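Long-range contacts in YbbR family protein (Desulfitobacterium hafniense, PDB 3LYW), which is of unknown function; this chain is a single all-beta part, probably one YbbR domain, of a longer YbbR family protein: residues 55-61 with 77-83; 8-12 with 24-28. One frame throughout, in Å; residues are numbered along the deposited sequence.

Interaction 1: 55-61 with 77-83; sequences GEHDYEV and RVVTLQL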
loop_
_atom_site.group_PDB
_atom_site.type_symbol
_atom_site.label_atom_id
_atom_site.label_comp_id
_atom_site.label_asym_id
_atom_site.label_seq_id
_atom_site.Cartn_x
_atom_site.Cartn_y
_atom_site.Cartn_z
ATOM N N GLY A 55 3.634 2.055 -18.757
ATOM C CA GLY A 55 2.312 1.609 -19.152
ATOM C C GLY A 55 1.403 1.452 -17.952
ATOM O O GLY A 55 1.750 1.889 -16.849
ATOM N N GLU A 56 0.254 0.810 -18.149
ATOM C CA GLU A 56 -0.703 0.632 -17.065
ATOM C C GLU A 56 -0.680 -0.812 -16.601
ATOM O O GLU A 56 -0.804 -1.725 -17.417
ATOM C CB GLU A 56 -2.116 1.014 -17.534
ATOM C CG GLU A 56 -3.147 1.074 -16.405
ATOM C CD GLU A 56 -4.477 1.666 -16.848
ATOM O OE1 GLU A 56 -5.237 0.973 -17.551
ATOM O OE2 GLU A 56 -4.760 2.834 -16.498
ATOM N N HIS A 57 -0.510 -1.012 -15.298
ATOM C CA HIS A 57 -0.464 -2.348 -14.718
ATOM C C HIS A 57 -1.231 -2.380 -13.402
ATOM O O HIS A 57 -1.484 -1.337 -12.784
ATOM C CB HIS A 57 0.981 -2.759 -14.428
ATOM C CG HIS A 57 1.934 -2.434 -15.532
ATOM N ND1 HIS A 57 1.855 -3.012 -16.778
ATOM C CD2 HIS A 57 2.966 -1.559 -15.582
ATOM C CE1 HIS A 57 2.798 -2.507 -17.554
ATOM N NE2 HIS A 57 3.486 -1.625 -16.854
ATOM N N ASP A 58 -1.587 -3.586 -12.966
ATOM C CA ASP A 58 -2.284 -3.766 -11.686
ATOM C C ASP A 58 -1.281 -4.252 -10.652
ATOM O O ASP A 58 -0.410 -5.072 -10.968
ATOM C CB ASP A 58 -3.396 -4.805 -11.811
ATOM C CG ASP A 58 -4.354 -4.483 -12.930
ATOM O OD1 ASP A 58 -4.775 -3.312 -13.027
ATOM O OD2 ASP A 58 -4.685 -5.402 -13.706
ATOM N N TYR A 59 -1.412 -3.760 -9.424
ATOM C CA TYR A 59 -0.511 -4.152 -8.362
ATOM C C TYR A 59 -1.296 -4.555 -7.128
ATOM O O TYR A 59 -2.299 -3.932 -6.785
ATOM C CB TYR A 59 0.439 -2.994 -8.031
ATOM C CG TYR A 59 1.308 -2.574 -9.197
ATOM C CD1 TYR A 59 2.495 -3.252 -9.495
ATOM C CD2 TYR A 59 0.941 -1.507 -10.016
ATOM C CE1 TYR A 59 3.288 -2.874 -10.572
ATOM C CE2 TYR A 59 1.733 -1.124 -11.104
ATOM C CZ TYR A 59 2.903 -1.811 -11.371
ATOM O OH TYR A 59 3.686 -1.425 -12.434
ATOM N N GLU A 60 -0.832 -5.610 -6.473
ATOM C CA GLU A 60 -1.461 -6.102 -5.262
ATOM C C GLU A 60 -1.091 -5.193 -4.093
ATOM O O GLU A 60 0.083 -4.901 -3.872
ATOM C CB GLU A 60 -0.973 -7.512 -4.957
ATOM C CG GLU A 60 -1.614 -8.137 -3.747
ATOM C CD GLU A 60 -0.842 -9.355 -3.255
ATOM O OE1 GLU A 60 -0.395 -10.158 -4.102
ATOM O OE2 GLU A 60 -0.685 -9.507 -2.024
ATOM N N VAL A 61 -2.093 -4.767 -3.338
ATOM C CA VAL A 61 -1.855 -3.900 -2.194
ATOM C C VAL A 61 -1.430 -4.765 -1.017
ATOM O O VAL A 61 -2.056 -5.785 -0.723
ATOM C CB VAL A 61 -3.130 -3.109 -1.810
ATOM C CG1 VAL A 61 -2.828 -2.167 -0.631
ATOM C CG2 VAL A 61 -3.637 -2.336 -2.999
ATOM N N ARG A 77 -7.890 -4.299 -2.769
ATOM C CA ARG A 77 -6.861 -5.331 -2.782
ATOM C C ARG A 77 -5.881 -5.118 -3.931
ATOM O O ARG A 77 -4.692 -5.411 -3.807
ATOM C CB ARG A 77 -7.497 -6.720 -2.883
ATOM C CG ARG A 77 -8.441 -7.055 -1.741
ATOM C CD ARG A 77 -9.605 -7.909 -2.220
ATOM N NE ARG A 77 -10.491 -8.288 -1.123
ATOM C CZ ARG A 77 -11.305 -7.446 -0.495
ATOM N NH1 ARG A 77 -11.347 -6.170 -0.853
ATOM N NH2 ARG A 77 -12.077 -7.879 0.493
ATOM N N VAL A 78 -6.389 -4.606 -5.047
ATOM C CA VAL A 78 -5.560 -4.351 -6.219
ATOM C C VAL A 78 -5.742 -2.923 -6.722
ATOM O O VAL A 78 -6.846 -2.377 -6.685
ATOM C CB VAL A 78 -5.882 -5.332 -7.362
ATOM C CG1 VAL A 78 -5.039 -5.013 -8.587
ATOM C CG2 VAL A 78 -5.654 -6.766 -6.909
ATOM N N VAL A 79 -4.653 -2.322 -7.191
ATOM C CA VAL A 79 -4.691 -0.956 -7.699
ATOM C C VAL A 79 -4.042 -0.859 -9.075
ATOM O O VAL A 79 -2.975 -1.426 -9.310
ATOM C CB VAL A 79 -3.988 0.023 -6.740
ATOM C CG1 VAL A 79 -4.721 0.080 -5.409
ATOM C CG2 VAL A 79 -2.536 -0.384 -6.540
ATOM N N THR A 80 -4.694 -0.137 -9.981
ATOM C CA THR A 80 -4.181 0.038 -11.333
ATOM C C THR A 80 -3.397 1.353 -11.376
ATOM O O THR A 80 -3.900 2.404 -11.001
ATOM C CB THR A 80 -5.340 0.104 -12.343
ATOM O OG1 THR A 80 -6.117 -1.102 -12.267
ATOM C CG2 THR A 80 -4.803 0.282 -13.753
ATOM N N LEU A 81 -2.158 1.288 -11.847
ATOM C CA LEU A 81 -1.307 2.471 -11.916
ATOM C C LEU A 81 -0.628 2.588 -13.279
ATOM O O LEU A 81 -0.402 1.590 -13.964
ATOM C CB LEU A 81 -0.218 2.396 -10.844
ATOM C CG LEU A 81 -0.665 2.252 -9.391
ATOM C CD1 LEU A 81 0.574 2.090 -8.501
ATOM C CD2 LEU A 81 -1.472 3.459 -8.977
ATOM N N GLN A 82 -0.299 3.814 -13.662
ATOM C CA GLN A 82 0.389 4.039 -14.926
ATOM C C GLN A 82 1.800 4.530 -14.645
ATOM O O GLN A 82 2.003 5.409 -13.791
ATOM C CB GLN A 82 -0.355 5.064 -15.776
ATOM C CG GLN A 82 -1.791 4.700 -16.067
ATOM C CD GLN A 82 -2.428 5.645 -17.057
ATOM O OE1 GLN A 82 -2.064 6.823 -17.137
ATOM N NE2 GLN A 82 -3.396 5.140 -17.809
ATOM N N LEU A 83 2.769 3.954 -15.353
ATOM C CA LEU A 83 4.173 4.327 -15.196
ATOM C C LEU A 83 4.662 4.904 -16.514
ATOM O O LEU A 83 4.324 4.400 -17.580
ATOM C CB LEU A 83 5.035 3.107 -14.857
ATOM C CG LEU A 83 5.295 2.686 -13.413
ATOM C CD1 LEU A 83 5.962 1.317 -13.413
ATOM C CD2 LEU A 83 6.157 3.712 -12.714
HETATM O O HOH W 1 -4.368 -7.068 -1.436
#
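This contact is an antiparallel beta ladder between the two arms of the hairpin formed by strands 55-63 and 69-85. Paired backbone bonds run along it. Gly55 and Leu83 exchange two, both N to O at 2.7 Å. His57 with Leu81 and Tyr59 with Val79 follow as hydrogen-bonded pairs. Val61 N to Arg77 O, at 2.7 Å, extends the ladder. Water 1 donates to both Val61 O and Arg77 O. The two faces of the ladder differ. Glu56, Asp58, Val78, Thr80 and Gln82 lie on the more exposed one. Thr80 OG1 donates to Asp58 OD1 at 2.7 Å, and Gln82 NE2 donates to Glu56 OE2 at 3.0 Å. The face with Tyr59, Val79, Leu81 and Leu83 turns inward. Tyr59 CD2 lies 3.9 Å from Leu81 CD1, and Val61 CG2 lies 3.6 Å from Val79 CG1. Val47 of strand 44-48 touches Tyr59, Val79 and Leu81. The Tyr59 hydroxyl is hydrogen-bonded to Ser52, and His57 NE2 on this face to Glu53 O. Gly55 has phi near 115°, where a CB would strike the preceding carbonyl, so glycine suits this site. Regular pairing with a mainly polar and a mainly apolar face is characteristic of an amphipathic beta hairpin covering a hydrophobic core.

Interaction 2: 8-12 with 24-28; sequences SLIAK and LPSVR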
loop_
_atom_site.group_PDB
_atom_site.type_symbol
_atom_site.label_atom_id
_atom_site.label_comp_id
_atom_site.label_asym_id
_atom_site.label_seq_id
_atom_site.Cartn_x
_atom_site.Cartn_y
_atom_site.Cartn_z
ATOM N N SER A 8 -2.276 5.383 4.033
ATOM C CA SER A 8 -1.958 5.960 2.743
ATOM C C SER A 8 -1.153 4.886 2.004
ATOM O O SER A 8 -0.494 4.044 2.629
ATOM C CB SER A 8 -1.146 7.242 2.916
ATOM O OG SER A 8 -0.004 7.012 3.709
ATOM N N LEU A 9 -1.225 4.904 0.678
ATOM C CA LEU A 9 -0.523 3.922 -0.141
ATOM C C LEU A 9 0.807 4.462 -0.644
ATOM O O LEU A 9 0.880 5.575 -1.157
ATOM C CB LEU A 9 -1.402 3.514 -1.327
ATOM C CG LEU A 9 -0.894 2.364 -2.211
ATOM C CD1 LEU A 9 -0.654 1.126 -1.367
ATOM C CD2 LEU A 9 -1.905 2.074 -3.303
ATOM N N ILE A 10 1.852 3.660 -0.481
ATOM C CA ILE A 10 3.204 4.029 -0.883
ATOM C C ILE A 10 3.753 3.079 -1.935
ATOM O O ILE A 10 3.511 1.871 -1.885
ATOM C CB ILE A 10 4.155 4.006 0.326
ATOM C CG1 ILE A 10 3.727 5.078 1.324
ATOM C CG2 ILE A 10 5.594 4.222 -0.125
ATOM C CD1 ILE A 10 3.572 6.455 0.703
ATOM N N ALA A 11 4.484 3.625 -2.898
ATOM C CA ALA A 11 5.050 2.775 -3.932
ATOM C C ALA A 11 6.493 2.441 -3.586
ATOM O O ALA A 11 7.257 3.324 -3.222
ATOM C CB ALA A 11 4.986 3.479 -5.269
ATOM N N LYS A 12 6.858 1.168 -3.691
ATOM C CA LYS A 12 8.231 0.756 -3.420
ATOM C C LYS A 12 8.903 0.289 -4.716
ATOM O O LYS A 12 8.247 -0.195 -5.642
ATOM C CB LYS A 12 8.255 -0.370 -2.390
ATOM C CG LYS A 12 7.599 -0.029 -1.071
ATOM C CD LYS A 12 8.395 0.997 -0.268
ATOM C CE LYS A 12 7.777 1.194 1.116
ATOM N NZ LYS A 12 8.508 2.202 1.931
ATOM N N LEU A 24 -2.113 7.787 -5.888
ATOM C CA LEU A 24 -2.357 6.574 -5.109
ATOM C C LEU A 24 -3.516 6.736 -4.131
ATOM O O LEU A 24 -3.513 7.656 -3.316
ATOM C CB LEU A 24 -1.085 6.171 -4.359
ATOM C CG LEU A 24 0.126 5.938 -5.268
ATOM C CD1 LEU A 24 1.326 5.518 -4.437
ATOM C CD2 LEU A 24 -0.219 4.872 -6.292
ATOM N N PRO A 25 -4.522 5.843 -4.201
ATOM C CA PRO A 25 -5.679 5.914 -3.308
ATOM C C PRO A 25 -5.313 5.485 -1.901
ATOM O O PRO A 25 -4.226 4.956 -1.679
ATOM C CB PRO A 25 -6.670 4.963 -3.966
ATOM C CG PRO A 25 -5.763 3.902 -4.508
ATOM C CD PRO A 25 -4.657 4.713 -5.137
ATOM N N SER A 26 -6.204 5.756 -0.954
ATOM C CA SER A 26 -5.985 5.365 0.428
ATOM C C SER A 26 -6.454 3.921 0.511
ATOM O O SER A 26 -7.145 3.442 -0.385
ATOM C CB SER A 26 -6.800 6.242 1.385
ATOM O OG SER A 26 -8.187 6.180 1.093
ATOM N N VAL A 27 -6.081 3.240 1.582
ATOM C CA VAL A 27 -6.432 1.840 1.763
ATOM C C VAL A 27 -7.088 1.603 3.125
ATOM O O VAL A 27 -6.619 2.129 4.143
ATOM C CB VAL A 27 -5.167 0.962 1.675
ATOM C CG1 VAL A 27 -5.524 -0.484 1.921
ATOM C CG2 VAL A 27 -4.521 1.122 0.316
ATOM N N ARG A 28 -8.165 0.815 3.142
ATOM C CA ARG A 28 -8.844 0.493 4.402
ATOM C C ARG A 28 -8.426 -0.920 4.797
ATOM O O ARG A 28 -8.518 -1.845 3.985
ATOM C CB ARG A 28 -10.356 0.552 4.227
ATOM C CG ARG A 28 -10.859 1.943 3.968
ATOM C CD ARG A 28 -11.535 2.537 5.187
ATOM N NE ARG A 28 -12.989 2.507 5.047
ATOM C CZ ARG A 28 -13.830 3.224 5.788
ATOM N NH1 ARG A 28 -13.364 4.033 6.731
ATOM N NH2 ARG A 28 -15.138 3.146 5.574
HETATM O O HOH W 2 -2.757 6.994 -0.199
#
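The backbones of 8-12 and 24-28 run roughly antiparallel and come closest by CA atoms at Ser8 and Ser26, 4.7 Å. The Leu9 and Pro25 CA atoms are already more than 6 Å apart. This is the splayed end of an antiparallel strand pair, 4-12 with 26-33, in the mixed sheet of this all-beta domain. Leu24 and Pro25 lead into strand 26-33. At opposite ends of the contact, Lys12 and Arg28 are out of reach of the other segment. Strand 8-12 also pairs in parallel with strand 44-48, through backbone bonds of Ile10 to Ala45 and Val47. Toward 24-28 the contact is made mainly by side chains and a water.

Leu9 is the centre of that packing. It is buried and points toward 24-28. Its CB lies 4.0 Å from Leu24 CB, its CD2 is 4.2 Å from Pro25 CD, and its CD1 is 4.2 Å from Val27 CG2. Leu24 also reaches along the strand, with its CD1 4.3 Å from Ala11 CB. Val79 of the hairpin touches both Leu9 and Pro25, so the cluster belongs to the domain core. A solvent molecule fills the gap between the backbones: water 2 accepts from Leu9 N at 2.7 Å and donates to Leu24 O at 3.3 Å.

Along the chain the contacts come in series: interaction 2 is complete before interaction 1 begins. Their centres are about 11 Å apart. The centre of interaction 2 lies about 4 Å from the centre of the chain, that of interaction 1 about 11 Å. Both belong to one mixed sheet, in which strand 26-33 is the antiparallel neighbour of strand 69-85. Their apolar side chains also meet directly. Leu81 CD2 is 3.3 Å from Leu24 CD2, Val61 CG1 is 3.8 Å from Val27 CG2, and Val79 CG1 is 4.0 Å from Leu9 CD2. The C-terminal hairpin thus shares one hydrophobic core with the N-terminal strands, in a domain without helices.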